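Local atomic coordinates of Glyco_hydro_cc domain-containing protein (Blastomyces gilchristii, PDB entry 6UB0), a protein that hydrolyses beta-1,3-glucan as a curdlan-specific exo-beta-1,3-glucanase of glycoside hydrolase family 128, built on a TIM-barrel-like catalytic core. Residues Ala82-Pro86 and Glu87-Ala91; Asn188-Lys191 and Glu192-Trp196. All blocks are in the same frame, centred on the assembly; numbering follows the deposited sequence.

Contact 1 (Ala82-Pro86 and Glu87-Ala91); sequences ANMSP and EAAAA
Ser-85 and Pro-86 start the first turn of helix 86-96, where Ala-89 N donates to Ser-85 O at 2.9 Å and Ala-90 N to Pro-86 O, also at 2.9 Å, the usual i to i+4 pattern. Ser-85 is the N-cap: its OG accepts from Ala-88 N at 3.0 Å, with an N-H...O angle of 156°. This bond depends on the first torsion of Ser-85 (chi1 71°), which sets OG between the backbone N and the carbonyl carbon and brings it to the N-H of Ala-88. The hydroxyl thus caps an amide of the first turn, where N-H groups lack the i-4 carbonyl partner of a mid-helix residue. Pro-86, at the first helical position, suits a site where its missing N-H costs no bond. Met-84, just before the N-cap, and Ala-89 form the apolar pair of a hydrophobic staple. The methionine chain bends at chi3 (51°), turning the methyl CE onto the helix, where it meets Ala-89 CB at 3.8 Å and reaches past that methyl to press tightly against Ala-89 CA at 3.4 Å. Met-84 also packs on loop residues Pro-49, Phe-73 and Pro-76. Helix 119-130 packs against the junction: its Trp-122 touches Pro-86 and Ala-89 and gives its indole NE1 to Met-84 O, while Phe-126 meets Ala-89 and Val-129 meets Ala-90.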
loop_
_atom_site.group_PDB
_atom_site.type_symbol
_atom_site.label_atom_id
_atom_site.label_comp_id
_atom_site.label_asym_id
_atom_site.label_seq_id
_atom_site.Cartn_x
_atom_site.Cartn_y
_atom_site.Cartn_z
ATOM N N ALA A 82 7.319 7.915 -8.422
ATOM C CA ALA A 82 7.996 8.881 -7.558
ATOM C C ALA A 82 9.333 9.224 -8.205
ATOM O O ALA A 82 9.729 10.369 -8.071
ATOM C CB ALA A 82 8.187 8.368 -6.151
ATOM N N ASN A 83 10.026 8.219 -8.718
ATOM C CA ASN A 83 11.280 8.343 -9.510
ATOM C C ASN A 83 12.354 8.975 -8.623
ATOM O O ASN A 83 12.687 10.171 -8.828
ATOM C CB ASN A 83 11.044 9.167 -10.772
ATOM C CG ASN A 83 12.329 9.310 -11.560
ATOM O OD1 ASN A 83 13.096 8.355 -11.635
ATOM N ND2 ASN A 83 12.589 10.505 -12.056
ATOM N N MET A 84 12.767 8.261 -7.577
ATOM C CA MET A 84 13.668 8.798 -6.540
ATOM C C MET A 84 14.761 7.772 -6.298
ATOM O O MET A 84 14.482 6.553 -6.290
ATOM C CB MET A 84 12.956 9.045 -5.198
ATOM C CG MET A 84 11.782 9.972 -5.307
ATOM S SD MET A 84 10.769 9.963 -3.823
ATOM C CE MET A 84 12.078 10.234 -2.623
ATOM N N SER A 85 15.993 8.258 -6.175
ATOM C CA SER A 85 17.134 7.387 -5.836
ATOM C C SER A 85 16.939 6.935 -4.403
ATOM O O SER A 85 16.313 7.642 -3.636
ATOM C CB SER A 85 18.423 8.109 -6.013
ATOM O OG SER A 85 18.552 9.077 -5.000
ATOM N N PRO A 86 17.386 5.728 -4.014
ATOM C CA PRO A 86 17.301 5.313 -2.623
ATOM C C PRO A 86 17.886 6.364 -1.671
ATOM O O PRO A 86 17.292 6.665 -0.643
ATOM C CB PRO A 86 18.149 4.024 -2.646
ATOM C CG PRO A 86 17.929 3.473 -3.983
ATOM C CD PRO A 86 17.993 4.700 -4.861
ATOM N N GLU A 87 19.034 6.943 -2.046
ATOM C CA GLU A 87 19.703 8.000 -1.236
ATOM C C GLU A 87 18.748 9.190 -1.076
ATOM O O GLU A 87 18.650 9.719 0.041
ATOM C CB GLU A 87 21.006 8.563 -1.836
ATOM C CG GLU A 87 21.976 7.569 -2.448
ATOM C CD GLU A 87 22.941 8.271 -3.387
ATOM O OE1 GLU A 87 22.685 8.251 -4.584
ATOM O OE2 GLU A 87 23.889 8.912 -2.905
ATOM N N ALA A 88 18.086 9.654 -2.142
ATOM C CA ALA A 88 17.227 10.849 -1.961
ATOM C C ALA A 88 15.970 10.459 -1.166
ATOM O O ALA A 88 15.375 11.324 -0.493
ATOM C CB ALA A 88 16.865 11.469 -3.247
ATOM N N ALA A 89 15.516 9.214 -1.322
ATOM C CA ALA A 89 14.343 8.739 -0.549
ATOM C C ALA A 89 14.685 8.756 0.941
ATOM O O ALA A 89 13.809 9.172 1.748
ATOM C CB ALA A 89 13.916 7.376 -0.998
ATOM N N ALA A 90 15.881 8.280 1.298
ATOM C CA ALA A 90 16.345 8.160 2.705
ATOM C C ALA A 90 16.318 9.550 3.345
ATOM O O ALA A 90 15.736 9.731 4.439
ATOM C CB ALA A 90 17.715 7.552 2.760
ATOM N N ALA A 91 16.898 10.506 2.626
ATOM C CA ALA A 91 16.991 11.926 3.003
ATOM C C ALA A 91 15.587 12.459 3.220
ATOM O O ALA A 91 15.329 13.021 4.295
ATOM C CB ALA A 91 17.727 12.701 1.929
#

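Contact 2 (Asn188-Lys191 and Glu192-Trp196)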
loop_
_atom_site.group_PDB
_atom_site.type_symbol
_atom_site.label_atom_id
_atom_site.label_comp_id
_atom_site.label_asym_id
_atom_site.label_seq_id
_atom_site.Cartn_x
_atom_site.Cartn_y
_atom_site.Cartn_z
ATOM N N ASN A 188 -10.370 -16.108 -9.437
ATOM C CA ASN A 188 -9.689 -17.336 -8.925
ATOM C C ASN A 188 -8.428 -16.951 -8.150
ATOM O O ASN A 188 -8.141 -17.547 -7.071
ATOM C CB ASN A 188 -9.383 -18.310 -10.068
ATOM C CG ASN A 188 -10.565 -19.189 -10.411
ATOM O OD1 ASN A 188 -11.725 -18.779 -10.262
ATOM N ND2 ASN A 188 -10.283 -20.407 -10.857
ATOM N N PHE A 189 -7.733 -15.935 -8.654
ATOM C CA PHE A 189 -6.488 -15.395 -8.057
ATOM C C PHE A 189 -6.832 -14.926 -6.630
ATOM O O PHE A 189 -6.177 -15.353 -5.630
ATOM C CB PHE A 189 -5.944 -14.345 -9.024
ATOM C CG PHE A 189 -4.772 -13.559 -8.510
ATOM C CD1 PHE A 189 -4.988 -12.355 -7.855
ATOM C CD2 PHE A 189 -3.466 -13.994 -8.685
ATOM C CE1 PHE A 189 -3.925 -11.633 -7.346
ATOM C CE2 PHE A 189 -2.399 -13.239 -8.208
ATOM C CZ PHE A 189 -2.636 -12.056 -7.548
ATOM N N LEU A 190 -7.906 -14.140 -6.504
ATOM C CA LEU A 190 -8.315 -13.592 -5.173
ATOM C C LEU A 190 -8.680 -14.749 -4.233
ATOM O O LEU A 190 -8.378 -14.686 -3.001
ATOM C CB LEU A 190 -9.489 -12.616 -5.344
ATOM C CG LEU A 190 -9.136 -11.270 -5.985
ATOM C CD1 LEU A 190 -10.387 -10.500 -6.359
ATOM C CD2 LEU A 190 -8.241 -10.456 -5.053
ATOM N N LYS A 191 -9.296 -15.798 -4.768
ATOM C CA LYS A 191 -9.605 -17.018 -3.971
ATOM C C LYS A 191 -8.347 -17.654 -3.362
ATOM O O LYS A 191 -8.479 -18.229 -2.255
ATOM C CB LYS A 191 -10.308 -18.078 -4.821
ATOM C CG LYS A 191 -11.661 -17.642 -5.352
ATOM C CD LYS A 191 -12.513 -18.802 -5.810
ATOM C CE LYS A 191 -13.923 -18.380 -6.172
ATOM N NZ LYS A 191 -14.905 -19.323 -5.598
ATOM N N GLU A 192 -7.198 -17.589 -4.046
ATOM C CA GLU A 192 -5.925 -18.182 -3.562
ATOM C C GLU A 192 -5.228 -17.211 -2.587
ATOM O O GLU A 192 -4.864 -17.630 -1.453
ATOM C CB GLU A 192 -5.069 -18.529 -4.793
ATOM C CG GLU A 192 -3.658 -19.031 -4.510
ATOM C CD GLU A 192 -3.516 -20.377 -3.828
ATOM O OE1 GLU A 192 -4.362 -21.259 -4.072
ATOM O OE2 GLU A 192 -2.539 -20.543 -3.071
ATOM N N VAL A 193 -5.085 -15.939 -2.965
ATOM C CA VAL A 193 -4.213 -14.980 -2.211
ATOM C C VAL A 193 -4.959 -14.381 -0.996
ATOM O O VAL A 193 -4.318 -14.167 0.063
ATOM C CB VAL A 193 -3.640 -13.930 -3.183
ATOM C CG1 VAL A 193 -3.068 -14.616 -4.420
ATOM C CG2 VAL A 193 -4.652 -12.865 -3.600
ATOM N N LEU A 194 -6.273 -14.141 -1.064
ATOM C CA LEU A 194 -6.933 -13.426 0.074
ATOM C C LEU A 194 -6.823 -14.213 1.390
ATOM O O LEU A 194 -6.452 -13.664 2.436
ATOM C CB LEU A 194 -8.384 -13.078 -0.275
ATOM C CG LEU A 194 -8.578 -11.896 -1.228
ATOM C CD1 LEU A 194 -10.039 -11.523 -1.422
ATOM C CD2 LEU A 194 -7.788 -10.673 -0.752
ATOM N N PRO A 195 -7.116 -15.528 1.411
ATOM C CA PRO A 195 -6.932 -16.307 2.636
ATOM C C PRO A 195 -5.458 -16.294 3.099
ATOM O O PRO A 195 -5.194 -16.080 4.271
ATOM C CB PRO A 195 -7.397 -17.720 2.254
ATOM C CG PRO A 195 -8.155 -17.578 0.944
ATOM C CD PRO A 195 -7.599 -16.332 0.279
ATOM N N TRP A 196 -4.533 -16.448 2.161
ATOM C CA TRP A 196 -3.068 -16.519 2.410
ATOM C C TRP A 196 -2.591 -15.204 3.046
ATOM O O TRP A 196 -1.864 -15.211 4.110
ATOM C CB TRP A 196 -2.355 -16.813 1.078
ATOM C CG TRP A 196 -0.891 -17.047 1.246
ATOM C CD1 TRP A 196 -0.311 -18.211 1.645
ATOM C CD2 TRP A 196 0.172 -16.090 1.094
ATOM N NE1 TRP A 196 1.044 -18.045 1.759
ATOM C CE2 TRP A 196 1.371 -16.762 1.411
ATOM C CE3 TRP A 196 0.232 -14.744 0.715
ATOM C CZ2 TRP A 196 2.611 -16.135 1.359
ATOM C CZ3 TRP A 196 1.455 -14.123 0.685
ATOM C CH2 TRP A 196 2.630 -14.815 0.993
#
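Asn-188 reaches the next turn of helix 183-199 through its backbone, its O accepting a weak bond from Glu-192 N at 3.2 Å. That same N-H also leans on Phe-189 O at 2.9 Å, arriving from above the carbonyl plane, so the amide is shared between an i-4 and an i-3 acceptor. Phe-189 O takes a second, straighter bond from Val-193 N (N-H...O angle 163°). The Phe-189 side chain sets out with CG anti to the backbone N (chi1 173°), which brings a ring face toward the Val-193 methyls. Methyl CG1 of Val-193 then sits over the centre of that face, 4.1 Å from the centroid and 12° off the normal, a CH-pi contact, while CG2 meets the CE1 atom of the ring at 4.0 Å. Leu-190 O accepts from Leu-194 N at 2.9 Å. The two leucines run side by side in the same direction, CD2 of Leu-190 touching CG of Leu-194 at 4.1 Å. At Lys-191 the pattern breaks: the residue four ahead is Pro-195, which has no N-H to give, and CG of Pro-195 lies 3.3 Å from Lys-191 O as the helix kinks. The chemistry is that of an amphipathic helix. Phe-189, Leu-190, Val-193 and Leu-194 all touch Phe-177 of strand 172-180, and Phe-189 and Val-193 also meet Val-150 and Phe-153 of helix 150-166. Apolar side chains therefore join this helix to both strand and helix, and the salt bridge from Glu-192 to Lys-154 adds a polar tie to that same helix 150-166.

Both contacts lie about 18 Å from the centre of the chain, on opposite sides of it, with their nearest atoms about 22 Å apart. They share no element and do not touch. Each is partly buried, with one side turned to the protein and another to solvent, yet they illustrate different stages of a helix. Contact 1 is a beginning, where a side-chain oxygen caps one amide of the first turn and neighbouring helix 119-130 covers the junction. Contact 2 is the body of a helix in a beta-alpha-beta unit, where backbone bonds are disturbed by a proline and larger apolar side chains pack on the strands and on helix 150-166.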